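Local structure of O-methyltransferase (Coxiella burnetii, 3TR6) at residues I170-V175 with R195-K200; V207-I212 with G217-R222; D149-D154 with S188-L193. The protein probably catalyses the transfer of a methyl group from S-adenosylmethionine to an oxygen atom of a substrate not yet identified. All coordinates share one frame; numbering follows the deposited sequence.

In the fold
From the N terminus, the chain first reaches the segment 149-154, beside the bound S-adenosyl-L-homocysteine, and then strand 168-173, beyond which the chain passes the nickel site. Helix 189-203 follows: its first turn closes contact 3 against 149-154, and its middle closes contact 1 against 170-175. The two loops cross, because 170-175 lies between the halves of contact 3 and 188-193 between those of contact 1. Contact 2 comes later in series, as the short hairpin of strands 207-212 and 218-223. Backbone hydrogen bonds between Ile170 and Ala221 and between Val172 and Thr219 join this hairpin to contact 1 in one sheet, and the salt bridge of Lys200 with Asp154 joins contact 1 to contact 3.

Contact 1 (I170-V175 with R195-K200); sequences IAVDNV and RLFNQK. With NI (nickel (II) ion), chain B.
Asn198 and Phe197, neighbours on helix 189-203, reach down to Val172 on strand 168-173 and Val175 in the loop that follows. This strand belongs to the Rossmann-like sheet of a class I S-adenosylmethionine-dependent methyltransferase, and the helix packs against one face of it. The side chain of Asn198 runs obliquely past Val175. Its CB points past the loop, and a first torsion of -71°, with CG anti to the carbonyl carbon, swings the amide to Val175. OD1 rests against the branched carbon of the valine, 3.6 Å from Val175 CB. ND2 carries the polar contact, giving a hydrogen bond of 3.0 Å to Val175 O. The bond is fairly straight, 158° at the hydrogen, and meets a lone pair in the plane of the carbonyl, with the acceptor lying close to the amide plane. ND2 also bonds to the hydroxyl of Tyr18 of the second subunit, so the amide links the loop after the strand to that subunit. Asparagine suits this buried place because its amide nitrogen has two N-H groups, one for each acceptor. Phe197 fills the apolar part. Its CE2 lies 4.2 Å from Val172 CG1, while Val175 CG1 comes to the ring edge near its plane, and Tyr157 makes a T-shaped contact with the same ring. The compact valines leave room for this broad ring between helix and sheet. Between the two valines, Asp173 and Asn174 turn the other way, to the nickel. The atom modelled as Asn174 ND2 lies 2.5 Å from nickel, although an amide normally binds metal through oxygen, so its assignment is doubtful at this resolution. Asp173 binds the nickel through OD2, 2.5 Å away, with Asp147 as a further ligand, and Asp173 OD1 accepts a hydrogen bond from Gln52 NE2.

Contact 2 (V207-I212 with G217-R222); sequences VDMILI and GLTLAR
The guanidinium of Arg222 and the carboxylate of Asp208 are the flat side-chain groups, set next to each other on one face of the sheet. They do not stack, and Asp208 OD2 lies 4.4 Å from Arg222 NH1, too far for a salt bridge. Both reach toward the second subunit, where Arg222 NH2 bonds weakly to Gln64 and Asp208 makes a long, weak ion pair with Lys61. Val207 O and Met209 O accept sounder bonds from Arg25 and Gln54 of that subunit, as suits the outermost strand of the chain. On the face of Asp208 and Arg222, Ile210 and Leu220 lie side by side, Ile210 CG2 being 3.8 Å from Leu220 CB, and Ile212 CG1 crosses Leu220 CD1. Strands 207-212 and 218-223 form an antiparallel beta hairpin at one edge of the methyltransferase sheet, with 218-223 beside strand 168-173; 163° separates the directions of the short segments 207-212 and 218-222. Asp208, Ile210 and Ile212 form hydrogen-bonded pairs with Arg222, Leu220 and Leu218, each giving and taking one backbone bond. The bond from Leu220 N to Ile210 O is 2.8 Å and nearly linear. The other face carries Met209 (a selenomethionine), Leu211, Thr219 and Ala221. The small Ala221 lets Val207 settle close, CB to CB 4.0 Å. Thr219 divides its branches: OG1 faces Leu211 CG at 3.6 Å, while CG2 meets Met209 CE at 4.0 Å. The methionine reaches that methyl because its chain bends at chi2 and chi3. At Gly217, phi is 93°, where a CB would be jammed against the preceding carbonyl O. Ile212 packs on Ile212 of the second subunit.

Contact 3 (D149-D154 with S188-L193); sequences DKANTD and SENNQL. With SAH (S-adenosyl-L-homocysteine), chain C.
Beside the junction where Lys150 and Ala151 meet Asn190 and Leu193, Asn152 ND2 donates a 2.8 Å hydrogen bond to Asp149 OD2. The hydrogen bond is bent, 132° at the hydrogen; it meets the oxygen nearly along its C-O bond and leaves the amide plane at a tilt. The other oxygen, Asp149 OD1, accepts from the hydroxyl of Tyr156, so the carboxylate is held at both ends. Its first torsion of 46° puts CG between the backbone N and the carbonyl carbon and turns the carboxylate to the adenine of S-adenosyl-L-homocysteine, where Asp149 OD1 stands above the ring plane near the N7-C5 bond, 3.1 Å from N7, a close approach and not a hydrogen bond. An aspartate suits this place because each of its two oxygens can take a separate donor. The segment 149-154 runs from the loop after strand 141-146 of the Rossmann-like methyltransferase fold, through a 3-10 turn at Lys150 and Ala151, into helix 153-163, and lines the cofactor pocket. Against it lies the first turn of helix 189-203, with Ser188 at the N-cap position and the backbone bond from Gln192 N to Ser188 O at 3.1 Å. The two segments share no hydrogen bond, and their contact is shallow and near the surface. Asn190 brings its amide to the loop, ND2 standing 3.7 Å from Lys150 CB. Leu193 CD1 lies 3.7 Å from Ala151 O and 4.4 Å from Ala151 CB, and the small alanine lets the leucine branch come close to the backbone. Lys150 starts toward the helix, but a bend at chi2 of -50° carries its chain away, and its NZ donates to Ala148 O near the nickel. Farther along, Thr153 packs on Ile194 and Phe197, and Asp154 OD1 pairs with Lys200 NZ in a salt bridge.

Contact 1 (I170-V175 with R195-K200)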
loop_
_atom_site.group_PDB
_atom_site.type_symbol
_atom_site.label_atom_id
_atom_site.label_comp_id
_atom_site.label_asym_id
_atom_site.label_seq_id
_atom_site.Cartn_x
_atom_site.Cartn_y
_atom_site.Cartn_z
ATOM N N ILE A 170 7.765 0.000 -9.073
ATOM C CA ILE A 170 7.991 -1.436 -9.208
ATOM C C ILE A 170 7.284 -2.182 -8.080
ATOM O O ILE A 170 7.445 -1.845 -6.911
ATOM C CB ILE A 170 9.484 -1.798 -9.129
ATOM C CG1 ILE A 170 10.254 -1.190 -10.299
ATOM C CG2 ILE A 170 9.659 -3.306 -9.122
ATOM C CD1 ILE A 170 11.743 -1.345 -10.180
ATOM N N ALA A 171 6.504 -3.196 -8.437
ATOM C CA ALA A 171 5.902 -4.085 -7.451
ATOM C C ALA A 171 6.467 -5.493 -7.623
ATOM O O ALA A 171 6.428 -6.051 -8.716
ATOM C CB ALA A 171 4.394 -4.089 -7.586
ATOM N N VAL A 172 7.003 -6.057 -6.546
ATOM C CA VAL A 172 7.598 -7.389 -6.600
ATOM C C VAL A 172 6.885 -8.342 -5.649
ATOM O O VAL A 172 6.774 -8.069 -4.456
ATOM C CB VAL A 172 9.100 -7.351 -6.253
ATOM C CG1 VAL A 172 9.715 -8.742 -6.370
ATOM C CG2 VAL A 172 9.827 -6.362 -7.154
ATOM N N ASP A 173 6.406 -9.461 -6.181
ATOM C CA ASP A 173 5.709 -10.454 -5.373
ATOM C C ASP A 173 6.676 -11.513 -4.841
ATOM O O ASP A 173 7.802 -11.638 -5.324
ATOM C CB ASP A 173 4.599 -11.116 -6.191
ATOM C CG ASP A 173 3.690 -11.992 -5.347
ATOM O OD1 ASP A 173 3.763 -11.916 -4.101
ATOM O OD2 ASP A 173 2.889 -12.748 -5.934
ATOM N N ASN A 174 6.233 -12.255 -3.830
ATOM C CA ASN A 174 6.965 -13.412 -3.311
ATOM C C ASN A 174 8.309 -13.090 -2.662
ATOM O O ASN A 174 9.227 -13.907 -2.697
ATOM C CB ASN A 174 7.155 -14.482 -4.399
ATOM C CG ASN A 174 5.842 -14.922 -5.024
ATOM O OD1 ASN A 174 5.051 -15.648 -4.411
ATOM N ND2 ASN A 174 5.605 -14.486 -6.257
ATOM N N VAL A 175 8.421 -11.912 -2.058
ATOM C CA VAL A 175 9.660 -11.522 -1.389
ATOM C C VAL A 175 9.810 -12.166 -0.009
ATOM O O VAL A 175 10.882 -12.114 0.589
ATOM C CB VAL A 175 9.784 -9.987 -1.255
ATOM C CG1 VAL A 175 10.095 -9.358 -2.603
ATOM C CG2 VAL A 175 8.516 -9.396 -0.650
ATOM N N ARG A 195 16.896 -13.446 -0.548
ATOM C CA ARG A 195 17.489 -12.812 0.622
ATOM C C ARG A 195 18.499 -11.764 0.173
ATOM O O ARG A 195 18.551 -10.658 0.712
ATOM C CB ARG A 195 18.150 -13.849 1.536
ATOM C CG ARG A 195 17.166 -14.617 2.406
ATOM C CD ARG A 195 17.871 -15.615 3.310
ATOM N NE ARG A 195 18.995 -15.006 4.015
ATOM C CZ ARG A 195 18.896 -14.368 5.177
ATOM N NH1 ARG A 195 17.720 -14.255 5.780
ATOM N NH2 ARG A 195 19.978 -13.844 5.740
ATOM N N LEU A 196 19.292 -12.115 -0.833
ATOM C CA LEU A 196 20.267 -11.193 -1.390
ATOM C C LEU A 196 19.562 -10.007 -2.042
ATOM O O LEU A 196 20.028 -8.871 -1.949
ATOM C CB LEU A 196 21.148 -11.912 -2.414
ATOM C CG LEU A 196 22.393 -11.161 -2.892
ATOM C CD1 LEU A 196 23.340 -10.904 -1.726
ATOM C CD2 LEU A 196 23.094 -11.934 -3.997
ATOM N N PHE A 197 18.436 -10.281 -2.696
ATOM C CA PHE A 197 17.676 -9.255 -3.408
ATOM C C PHE A 197 17.005 -8.259 -2.467
ATOM O O PHE A 197 17.033 -7.050 -2.707
ATOM C CB PHE A 197 16.624 -9.900 -4.319
ATOM C CG PHE A 197 15.676 -8.914 -4.945
ATOM C CD1 PHE A 197 16.013 -8.246 -6.113
ATOM C CD2 PHE A 197 14.445 -8.654 -4.364
ATOM C CE1 PHE A 197 15.138 -7.334 -6.689
ATOM C CE2 PHE A 197 13.566 -7.746 -4.934
ATOM C CZ PHE A 197 13.912 -7.087 -6.097
ATOM N N ASN A 198 16.395 -8.771 -1.402
ATOM C CA ASN A 198 15.717 -7.923 -0.430
ATOM C C ASN A 198 16.653 -6.914 0.222
ATOM O O ASN A 198 16.272 -5.770 0.454
ATOM C CB ASN A 198 15.017 -8.767 0.636
ATOM C CG ASN A 198 13.807 -9.505 0.099
ATOM O OD1 ASN A 198 13.214 -9.105 -0.901
ATOM N ND2 ASN A 198 13.429 -10.588 0.768
ATOM N N GLN A 199 17.877 -7.344 0.516
ATOM C CA GLN A 199 18.883 -6.451 1.086
ATOM C C GLN A 199 19.334 -5.419 0.061
ATOM O O GLN A 199 19.567 -4.258 0.396
ATOM C CB GLN A 199 20.087 -7.241 1.601
ATOM C CG GLN A 199 19.801 -8.066 2.845
ATOM C CD GLN A 199 19.527 -7.208 4.078
ATOM O OE1 GLN A 199 19.800 -6.003 4.086
ATOM N NE2 GLN A 199 18.988 -7.830 5.128
ATOM N N LYS A 200 19.454 -5.849 -1.188
ATOM C CA LYS A 200 19.840 -4.962 -2.278
ATOM C C LYS A 200 18.842 -3.812 -2.435
ATOM O O LYS A 200 19.237 -2.646 -2.525
ATOM C CB LYS A 200 19.969 -5.753 -3.582
ATOM C CG LYS A 200 20.408 -4.935 -4.782
ATOM C CD LYS A 200 19.225 -4.549 -5.652
ATOM C CE LYS A 200 19.686 -4.042 -7.009
ATOM N NZ LYS A 200 20.465 -5.074 -7.753
HETATM NI NI NI B . 3.324 -14.814 -7.283
#

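Contact 2 (V207-I212 with G217-R222)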
loop_
_atom_site.group_PDB
_atom_site.type_symbol
_atom_site.label_atom_id
_atom_site.label_comp_id
_atom_site.label_asym_id
_atom_site.label_seq_id
_atom_site.Cartn_x
_atom_site.Cartn_y
_atom_site.Cartn_z
ATOM N N VAL A 207 15.610 4.377 -5.155
ATOM C CA VAL A 207 14.184 4.194 -4.920
ATOM C C VAL A 207 13.781 4.515 -3.487
ATOM O O VAL A 207 14.614 4.533 -2.583
ATOM C CB VAL A 207 13.751 2.740 -5.207
ATOM C CG1 VAL A 207 14.012 2.378 -6.652
ATOM C CG2 VAL A 207 14.481 1.780 -4.274
ATOM N N ASP A 208 12.493 4.782 -3.299
ATOM C CA ASP A 208 11.871 4.740 -1.983
ATOM C C ASP A 208 11.029 3.475 -1.966
ATOM O O ASP A 208 10.359 3.162 -2.949
ATOM C CB ASP A 208 10.989 5.967 -1.745
ATOM C CG ASP A 208 11.797 7.239 -1.548
ATOM O OD1 ASP A 208 12.825 7.189 -0.839
ATOM O OD2 ASP A 208 11.409 8.284 -2.112
HETATM N N MSE A 209 11.063 2.736 -0.866
HETATM C CA MSE A 209 10.412 1.431 -0.857
HETATM C C MSE A 209 9.633 1.100 0.409
HETATM O O MSE A 209 9.655 1.838 1.396
HETATM C CB MSE A 209 11.424 0.323 -1.178
HETATM C CG MSE A 209 12.625 0.259 -0.242
HETATM SE SE MSE A 209 12.265 -0.740 1.397
HETATM C CE MSE A 209 12.071 -2.532 0.650
ATOM N N ILE A 210 8.930 -0.022 0.349
ATOM C CA ILE A 210 8.153 -0.522 1.466
ATOM C C ILE A 210 7.862 -1.986 1.168
ATOM O O ILE A 210 7.746 -2.371 0.003
ATOM C CB ILE A 210 6.838 0.261 1.623
ATOM C CG1 ILE A 210 6.206 0.009 2.995
ATOM C CG2 ILE A 210 5.867 -0.098 0.515
ATOM C CD1 ILE A 210 6.941 0.666 4.136
ATOM N N LEU A 211 7.767 -2.807 2.208
ATOM C CA LEU A 211 7.420 -4.211 2.024
ATOM C C LEU A 211 6.084 -4.519 2.697
ATOM O O LEU A 211 5.987 -4.561 3.925
ATOM C CB LEU A 211 8.523 -5.117 2.571
ATOM C CG LEU A 211 8.558 -6.563 2.068
ATOM C CD1 LEU A 211 9.878 -7.219 2.447
ATOM C CD2 LEU A 211 7.380 -7.375 2.595
ATOM N N ILE A 212 5.057 -4.729 1.881
ATOM C CA ILE A 212 3.712 -4.970 2.382
ATOM C C ILE A 212 3.481 -6.456 2.620
ATOM O O ILE A 212 3.674 -7.270 1.717
ATOM C CB ILE A 212 2.635 -4.467 1.392
ATOM C CG1 ILE A 212 2.985 -3.076 0.853
ATOM C CG2 ILE A 212 1.267 -4.457 2.051
ATOM C CD1 ILE A 212 2.778 -1.966 1.848
ATOM N N GLY A 217 3.952 -11.297 0.268
ATOM C CA GLY A 217 4.830 -10.160 0.452
ATOM C C GLY A 217 4.936 -9.375 -0.839
ATOM O O GLY A 217 5.208 -9.935 -1.903
ATOM N N LEU A 218 4.706 -8.073 -0.746
ATOM C CA LEU A 218 4.760 -7.217 -1.913
ATOM C C LEU A 218 5.669 -6.018 -1.663
ATOM O O LEU A 218 5.321 -5.109 -0.908
ATOM C CB LEU A 218 3.354 -6.754 -2.299
ATOM C CG LEU A 218 3.297 -5.950 -3.601
ATOM C CD1 LEU A 218 3.617 -6.834 -4.805
ATOM C CD2 LEU A 218 1.939 -5.296 -3.751
ATOM N N THR A 219 6.844 -6.027 -2.284
ATOM C CA THR A 219 7.750 -4.890 -2.191
ATOM C C THR A 219 7.372 -3.836 -3.219
ATOM O O THR A 219 7.170 -4.147 -4.393
ATOM C CB THR A 219 9.218 -5.301 -2.404
ATOM O OG1 THR A 219 9.624 -6.160 -1.338
ATOM C CG2 THR A 219 10.128 -4.080 -2.421
ATOM N N LEU A 220 7.257 -2.593 -2.769
ATOM C CA LEU A 220 7.016 -1.479 -3.673
ATOM C C LEU A 220 8.242 -0.579 -3.691
ATOM O O LEU A 220 8.746 -0.192 -2.642
ATOM C CB LEU A 220 5.788 -0.686 -3.241
ATOM C CG LEU A 220 4.522 -1.510 -3.032
ATOM C CD1 LEU A 220 3.380 -0.632 -2.538
ATOM C CD2 LEU A 220 4.133 -2.238 -4.310
ATOM N N ALA A 221 8.724 -0.262 -4.887
ATOM C CA ALA A 221 9.884 0.606 -5.044
ATOM C C ALA A 221 9.581 1.734 -6.027
ATOM O O ALA A 221 9.421 1.501 -7.225
ATOM C CB ALA A 221 11.089 -0.197 -5.500
ATOM N N ARG A 222 9.492 2.954 -5.506
ATOM C CA ARG A 222 9.262 4.130 -6.334
ATOM C C ARG A 222 10.582 4.723 -6.824
ATOM O O ARG A 222 11.463 5.043 -6.025
ATOM C CB ARG A 222 8.472 5.178 -5.552
ATOM C CG ARG A 222 8.173 6.442 -6.331
ATOM C CD ARG A 222 7.556 7.507 -5.441
ATOM N NE ARG A 222 7.295 8.729 -6.190
ATOM C CZ ARG A 222 8.181 9.704 -6.357
ATOM N NH1 ARG A 222 9.389 9.603 -5.818
ATOM N NH2 ARG A 222 7.857 10.779 -7.062
#

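Contact 3 (D149-D154 with S188-L193)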
loop_
_atom_site.group_PDB
_atom_site.type_symbol
_atom_site.label_atom_id
_atom_site.label_comp_id
_atom_site.label_asym_id
_atom_site.label_seq_id
_atom_site.Cartn_x
_atom_site.Cartn_y
_atom_site.Cartn_z
ATOM N N ASP A 149 9.623 -16.013 -13.244
ATOM C CA ASP A 149 10.684 -16.862 -12.711
ATOM C C ASP A 149 11.536 -16.083 -11.711
ATOM O O ASP A 149 12.087 -15.031 -12.039
ATOM C CB ASP A 149 11.547 -17.442 -13.839
ATOM C CG ASP A 149 11.950 -16.399 -14.871
ATOM O OD1 ASP A 149 11.059 -15.689 -15.388
ATOM O OD2 ASP A 149 13.160 -16.288 -15.168
ATOM N N LYS A 150 11.645 -16.605 -10.493
ATOM C CA LYS A 150 12.284 -15.874 -9.398
ATOM C C LYS A 150 13.793 -15.709 -9.573
ATOM O O LYS A 150 14.384 -14.774 -9.038
ATOM C CB LYS A 150 11.976 -16.528 -8.047
ATOM C CG LYS A 150 10.498 -16.819 -7.820
ATOM C CD LYS A 150 9.621 -15.604 -8.101
ATOM C CE LYS A 150 8.142 -15.965 -7.989
ATOM N NZ LYS A 150 7.245 -14.940 -8.596
ATOM N N ALA A 151 14.415 -16.615 -10.319
ATOM C CA ALA A 151 15.853 -16.540 -10.551
ATOM C C ALA A 151 16.242 -15.213 -11.206
ATOM O O ALA A 151 17.341 -14.697 -10.989
ATOM C CB ALA A 151 16.315 -17.714 -11.406
ATOM N N ASN A 152 15.328 -14.661 -11.998
ATOM C CA ASN A 152 15.606 -13.451 -12.762
ATOM C C ASN A 152 15.040 -12.159 -12.179
ATOM O O ASN A 152 14.970 -11.152 -12.884
ATOM C CB ASN A 152 15.103 -13.605 -14.202
ATOM C CG ASN A 152 16.081 -14.346 -15.088
ATOM O OD1 ASN A 152 17.296 -14.234 -14.919
ATOM N ND2 ASN A 152 15.555 -15.105 -16.045
ATOM N N THR A 153 14.638 -12.166 -10.909
ATOM C CA THR A 153 13.988 -10.977 -10.357
ATOM C C THR A 153 14.921 -9.766 -10.314
ATOM O O THR A 153 14.476 -8.643 -10.528
ATOM C CB THR A 153 13.343 -11.204 -8.956
ATOM O OG1 THR A 153 14.353 -11.173 -7.942
ATOM C CG2 THR A 153 12.591 -12.522 -8.900
ATOM N N ASP A 154 16.206 -9.988 -10.044
ATOM C CA ASP A 154 17.160 -8.877 -10.023
ATOM C C ASP A 154 17.299 -8.263 -11.410
ATOM O O ASP A 154 17.232 -7.044 -11.568
ATOM C CB ASP A 154 18.532 -9.314 -9.501
ATOM C CG ASP A 154 19.456 -8.132 -9.236
ATOM O OD1 ASP A 154 19.348 -7.529 -8.151
ATOM O OD2 ASP A 154 20.280 -7.802 -10.114
ATOM N N SER A 188 18.401 -22.985 0.125
ATOM C CA SER A 188 18.031 -23.358 -1.236
ATOM C C SER A 188 18.425 -22.230 -2.191
ATOM O O SER A 188 18.404 -21.058 -1.816
ATOM C CB SER A 188 16.537 -23.680 -1.344
ATOM O OG SER A 188 15.736 -22.597 -0.915
ATOM N N GLU A 189 18.804 -22.590 -3.414
ATOM C CA GLU A 189 19.282 -21.616 -4.394
ATOM C C GLU A 189 18.406 -20.367 -4.460
ATOM O O GLU A 189 18.896 -19.243 -4.330
ATOM C CB GLU A 189 19.395 -22.261 -5.780
ATOM C CG GLU A 189 19.456 -21.276 -6.945
ATOM C CD GLU A 189 20.748 -20.474 -6.987
ATOM O OE1 GLU A 189 21.491 -20.471 -5.980
ATOM O OE2 GLU A 189 21.023 -19.848 -8.035
ATOM N N ASN A 190 17.109 -20.573 -4.659
ATOM C CA ASN A 190 16.176 -19.462 -4.811
ATOM C C ASN A 190 16.006 -18.627 -3.545
ATOM O O ASN A 190 15.778 -17.418 -3.613
ATOM C CB ASN A 190 14.819 -19.959 -5.313
ATOM C CG ASN A 190 14.586 -19.630 -6.776
ATOM O OD1 ASN A 190 15.486 -19.150 -7.466
ATOM N ND2 ASN A 190 13.375 -19.888 -7.256
ATOM N N ASN A 191 16.119 -19.268 -2.389
ATOM C CA ASN A 191 15.974 -18.552 -1.131
ATOM C C ASN A 191 17.125 -17.578 -0.901
ATOM O O ASN A 191 16.918 -16.465 -0.423
ATOM C CB ASN A 191 15.851 -19.526 0.039
ATOM C CG ASN A 191 15.285 -18.871 1.278
ATOM O OD1 ASN A 191 14.089 -18.589 1.348
ATOM N ND2 ASN A 191 16.140 -18.628 2.264
ATOM N N GLN A 192 18.334 -17.996 -1.254
ATOM C CA GLN A 192 19.499 -17.130 -1.121
ATOM C C GLN A 192 19.450 -15.954 -2.100
ATOM O O GLN A 192 19.934 -14.865 -1.796
ATOM C CB GLN A 192 20.791 -17.932 -1.300
ATOM C CG GLN A 192 21.183 -18.757 -0.079
ATOM C CD GLN A 192 21.607 -17.895 1.102
ATOM O OE1 GLN A 192 20.917 -17.828 2.122
ATOM N NE2 GLN A 192 22.754 -17.237 0.971
ATOM N N LEU A 193 18.860 -16.179 -3.271
ATOM C CA LEU A 193 18.706 -15.117 -4.262
ATOM C C LEU A 193 17.767 -14.017 -3.778
ATOM O O LEU A 193 18.026 -12.832 -3.995
ATOM C CB LEU A 193 18.200 -15.674 -5.596
ATOM C CG LEU A 193 19.255 -16.204 -6.562
ATOM C CD1 LEU A 193 18.639 -16.425 -7.929
ATOM C CD2 LEU A 193 20.429 -15.240 -6.655
HETATM N N SAH C . 0.897 -12.750 -11.979
HETATM C CA SAH C . 0.497 -14.086 -12.324
HETATM C CB SAH C . 1.442 -15.119 -11.734
HETATM C CG SAH C . 2.324 -15.865 -12.709
HETATM S SD SAH C . 3.279 -17.233 -12.071
HETATM C C SAH C . -0.885 -14.342 -11.832
HETATM O O SAH C . -1.286 -15.532 -11.712
HETATM O OXT SAH C . -1.651 -13.390 -11.537
HETATM C "C5'" SAH C . 4.807 -17.382 -12.983
HETATM C "C4'" SAH C . 4.727 -17.275 -14.410
HETATM O "O4'" SAH C . 6.035 -16.871 -14.945
HETATM C "C3'" SAH C . 4.422 -18.589 -15.012
HETATM O "O3'" SAH C . 3.281 -18.487 -15.760
HETATM C "C2'" SAH C . 5.573 -18.898 -15.876
HETATM O "O2'" SAH C . 5.158 -19.483 -17.046
HETATM C "C1'" SAH C . 6.165 -17.564 -16.148
HETATM N N9 SAH C . 7.557 -17.554 -16.585
HETATM C C8 SAH C . 8.540 -18.371 -16.174
HETATM N N7 SAH C . 9.665 -18.018 -16.818
HETATM C C5 SAH C . 9.398 -16.980 -17.636
HETATM C C6 SAH C . 10.164 -16.221 -18.526
HETATM N N6 SAH C . 11.554 -16.495 -18.714
HETATM N N1 SAH C . 9.569 -15.226 -19.205
HETATM C C2 SAH C . 8.267 -14.957 -19.042
HETATM N N3 SAH C . 7.506 -15.667 -18.200
HETATM C C4 SAH C . 8.045 -16.678 -17.487
#